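Local coordinates for hypothetical protein (Geobacillus stearothermophilus, PDB 1U84) that is of unknown function but folds as a small, compact, all-helical protein belonging to the DUF1871 family, at residues L12-I17 and R77-L81. Numbering follows the deposited sequence.
Sequences LLLEWI and RLLEL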
ATOM      1  N   LEU A  12     -10.286   4.987  -2.935  1.00 11.74           N
ATOM      2  CA  LEU A  12      -9.514   4.632  -4.134  1.00 11.58           C
ATOM      3  C   LEU A  12      -8.156   4.042  -3.753  1.00 10.79           C
ATOM      4  O   LEU A  12      -7.741   2.991  -4.272  1.00 10.21           O
ATOM      5  CB  LEU A  12      -9.338   5.854  -5.034  1.00 12.41           C
ATOM      6  CG  LEU A  12      -8.881   5.572  -6.453  1.00 16.90           C
ATOM      7  CD1 LEU A  12      -9.758   4.491  -7.105  1.00 18.32           C
ATOM      8  CD2 LEU A  12      -8.957   6.880  -7.202  1.00 18.09           C
ATOM      9  N   LEU A  13      -7.468   4.699  -2.822  1.00  9.59           N
ATOM     10  CA  LEU A  13      -6.223   4.150  -2.313  1.00  8.23           C
ATOM     11  C   LEU A  13      -6.411   2.736  -1.746  1.00  7.58           C
ATOM     12  O   LEU A  13      -5.638   1.835  -2.045  1.00  8.34           O
ATOM     13  CB  LEU A  13      -5.601   5.044  -1.223  1.00  8.89           C
ATOM     14  CG  LEU A  13      -5.088   6.389  -1.726  1.00  8.92           C
ATOM     15  CD1 LEU A  13      -4.933   7.317  -0.555  1.00  9.61           C
ATOM     16  CD2 LEU A  13      -3.755   6.223  -2.470  1.00  9.85           C
ATOM     17  N   LEU A  14      -7.425   2.556  -0.919  1.00  8.50           N
ATOM     18  CA  LEU A  14      -7.710   1.226  -0.373  1.00  8.67           C
ATOM     19  C   LEU A  14      -7.979   0.196  -1.472  1.00  8.82           C
ATOM     20  O   LEU A  14      -7.516  -0.957  -1.378  1.00 10.43           O
ATOM     21  CB  LEU A  14      -8.853   1.231   0.648  1.00  9.92           C
ATOM     22  CG  LEU A  14      -8.549   1.931   1.989  1.00  9.06           C
ATOM     23  CD1 LEU A  14      -9.840   2.181   2.761  1.00  9.63           C
ATOM     24  CD2 LEU A  14      -7.513   1.183   2.855  1.00  9.21           C
ATOM     25  N   GLU A  15      -8.756   0.579  -2.474  1.00 10.12           N
ATOM     26  CA  GLU A  15      -8.988  -0.308  -3.633  1.00 11.27           C
ATOM     27  C   GLU A  15      -7.708  -0.730  -4.322  1.00 10.63           C
ATOM     28  O   GLU A  15      -7.485  -1.924  -4.574  1.00 10.38           O
ATOM     29  CB  GLU A  15      -9.948   0.328  -4.630  1.00 12.56           C
ATOM     30  CG  GLU A  15     -11.392   0.291  -4.192  1.00 18.88           C
ATOM     31  CD  GLU A  15     -12.279   1.125  -5.118  1.00 27.16           C
ATOM     32  OE1 GLU A  15     -12.027   2.351  -5.253  1.00 29.74           O
ATOM     33  OE2 GLU A  15     -13.230   0.551  -5.702  1.00 31.68           O
ATOM     34  N   TRP A  16      -6.842   0.241  -4.595  1.00 10.35           N
ATOM     35  CA  TRP A  16      -5.549  -0.046  -5.221  1.00 10.85           C
ATOM     36  C   TRP A  16      -4.690  -0.976  -4.377  1.00  9.56           C
ATOM     37  O   TRP A  16      -4.023  -1.867  -4.905  1.00  9.77           O
ATOM     38  CB  TRP A  16      -4.797   1.258  -5.471  1.00 12.14           C
ATOM     39  CG  TRP A  16      -5.347   2.085  -6.591  1.00 15.20           C
ATOM     40  CD1 TRP A  16      -6.565   1.956  -7.205  1.00 15.75           C
ATOM     41  CD2 TRP A  16      -4.736   3.246  -7.152  1.00 18.53           C
ATOM     42  NE1 TRP A  16      -6.711   2.917  -8.174  1.00 18.44           N
ATOM     43  CE2 TRP A  16      -5.609   3.740  -8.144  1.00 19.85           C
ATOM     44  CE3 TRP A  16      -3.514   3.894  -6.945  1.00 19.78           C
ATOM     45  CZ2 TRP A  16      -5.299   4.870  -8.911  1.00 19.11           C
ATOM     46  CZ3 TRP A  16      -3.218   5.031  -7.702  1.00 18.68           C
ATOM     47  CH2 TRP A  16      -4.102   5.493  -8.686  1.00 17.72           C
ATOM     48  N   ILE A  17      -4.692  -0.780  -3.048  1.00  8.09           N
ATOM     49  CA  ILE A  17      -3.840  -1.587  -2.197  1.00  7.54           C
ATOM     50  C   ILE A  17      -4.366  -3.014  -2.193  1.00  8.99           C
ATOM     51  O   ILE A  17      -3.592  -3.950  -2.378  1.00  9.12           O
ATOM     52  CB  ILE A  17      -3.720  -1.035  -0.763  1.00  7.38           C
ATOM     53  CG1 ILE A  17      -3.077   0.331  -0.798  1.00  5.41           C
ATOM     54  CG2 ILE A  17      -2.894  -2.011   0.074  1.00  7.58           C
ATOM     55  CD1 ILE A  17      -3.485   1.251   0.408  1.00  6.41           C
ATOM     56  N   ARG A  77       2.952   4.388  -6.967  1.00 10.10           N
ATOM     57  CA  ARG A  77       1.593   4.539  -7.511  1.00 11.10           C
ATOM     58  C   ARG A  77       0.666   5.238  -6.510  1.00 10.18           C
ATOM     59  O   ARG A  77      -0.109   6.151  -6.861  1.00 11.30           O
ATOM     60  CB  ARG A  77       1.000   3.205  -7.945  1.00 11.53           C
ATOM     61  CG  ARG A  77       1.753   2.435  -9.054  1.00 15.46           C
ATOM     62  CD  ARG A  77       2.170   3.318 -10.250  1.00 23.34           C
ATOM     63  NE  ARG A  77       3.069   2.631 -11.190  1.00 28.88           N
ATOM     64  CZ  ARG A  77       4.325   2.258 -10.925  1.00 29.42           C
ATOM     65  NH1 ARG A  77       4.863   2.471  -9.742  1.00 28.15           N
ATOM     66  NH2 ARG A  77       5.050   1.652 -11.861  1.00 32.96           N
ATOM     67  N   LEU A  78       0.789   4.854  -5.239  1.00  8.78           N
ATOM     68  CA  LEU A  78      -0.066   5.427  -4.212  1.00  8.47           C
ATOM     69  C   LEU A  78       0.241   6.902  -3.989  1.00  8.33           C
ATOM     70  O   LEU A  78      -0.654   7.703  -3.840  1.00  9.19           O
ATOM     71  CB  LEU A  78       0.086   4.681  -2.878  1.00  7.80           C
ATOM     72  CG  LEU A  78      -0.327   3.199  -2.882  1.00  7.07           C
ATOM     73  CD1 LEU A  78      -0.035   2.602  -1.503  1.00  7.53           C
ATOM     74  CD2 LEU A  78      -1.824   2.982  -3.231  1.00  7.98           C
ATOM     75  N   LEU A  79       1.522   7.232  -3.959  1.00  9.79           N
ATOM     76  CA  LEU A  79       1.903   8.625  -3.751  1.00 10.00           C
ATOM     77  C   LEU A  79       1.568   9.474  -4.974  1.00 11.17           C
ATOM     78  O   LEU A  79       1.229  10.660  -4.819  1.00 12.16           O
ATOM     79  CB  LEU A  79       3.396   8.735  -3.412  1.00 10.97           C
ATOM     80  CG  LEU A  79       3.738   8.241  -1.999  1.00  9.35           C
ATOM     81  CD1 LEU A  79       5.251   8.115  -1.747  1.00 12.83           C
ATOM     82  CD2 LEU A  79       3.101   9.113  -0.927  1.00 10.39           C
ATOM     83  N   GLU A  80       1.626   8.874  -6.173  1.00 12.37           N
ATOM     84  CA  GLU A  80       1.169   9.582  -7.397  1.00 14.52           C
ATOM     85  C   GLU A  80      -0.289   9.989  -7.286  1.00 15.04           C
ATOM     86  O   GLU A  80      -0.650  11.151  -7.577  1.00 15.95           O
ATOM     87  CB  GLU A  80       1.343   8.731  -8.645  1.00 15.20           C
ATOM     88  CG  GLU A  80       2.762   8.672  -9.099  1.00 19.75           C
ATOM     89  CD  GLU A  80       2.965   7.619 -10.148  1.00 25.66           C
ATOM     90  OE1 GLU A  80       1.945   7.126 -10.715  1.00 27.25           O
ATOM     91  OE2 GLU A  80       4.147   7.291 -10.399  1.00 29.78           O
ATOM     92  N   LEU A  81      -1.125   9.070  -6.805  1.00 14.38           N
ATOM     93  CA  LEU A  81      -2.535   9.406  -6.573  1.00 15.35           C
ATOM     94  C   LEU A  81      -2.731  10.452  -5.481  1.00 15.38           C
ATOM     95  O   LEU A  81      -3.494  11.391  -5.656  1.00 15.61           O
ATOM     96  CB  LEU A  81      -3.355   8.158  -6.270  1.00 15.24           C
ATOM     97  CG  LEU A  81      -4.836   8.423  -5.967  1.00 18.14           C
ATOM     98  CD1 LEU A  81      -5.526   9.208  -7.072  1.00 21.41           C
ATOM     99  CD2 LEU A  81      -5.552   7.123  -5.680  1.00 18.74           C
TER
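Leu81 and Trp16 meet in a CH-pi contact that illustrates how leucines facing an indole can join two nearly antiparallel helical segments, with no hydrogen bond between segments 12-17 and 77-81. Leu81 CD2 lies over the face of the indole, 3.7 Å from the centroid of the Trp16 six-membered ring and 12° off its normal. With CG set anti to the backbone N (chi1 178°), the Leu81 side chain extends toward the opposing helix, and its CD2 also meets Leu12 CD2 at 3.7 Å and Leu13 CD2 at 3.8 Å. Replacing Leu81 with alanine would probably open a gap beneath the indole and leave the ends of Leu12 and Leu13 without their shared methyl partner. The ring reaches past this leucine to the backbone of the other helix: Trp16 CZ3 touches Leu81 CB at 3.4 Å, and Arg77 O sits at the ring edge, in plane. That oxygen already accepts the helical bond from Leu81 N.

The indole is thus tightly seated on Leu81, although Trp16 itself remains exposed to solvent. The loose part is Arg77, whose side chain starts toward helix 8-20 before its guanidinium end leads away. The inner side is the more buried: there Leu78 CD2 meets Leu13 CD2 and Ile17 CG1, 3.8 Å from each.

The axes of the two short segments approach to 10.6 Å and run nearly antiparallel, at 165°. On the buried side of this pair, helix 31-41 receives Leu13 on Leu38 and both Ile17 and Leu78 on Val37, while Tyr58 of helix 47-62 also meets Ile17, so the buried aliphatic side continues into the packing against helices 31-41 and 47-62.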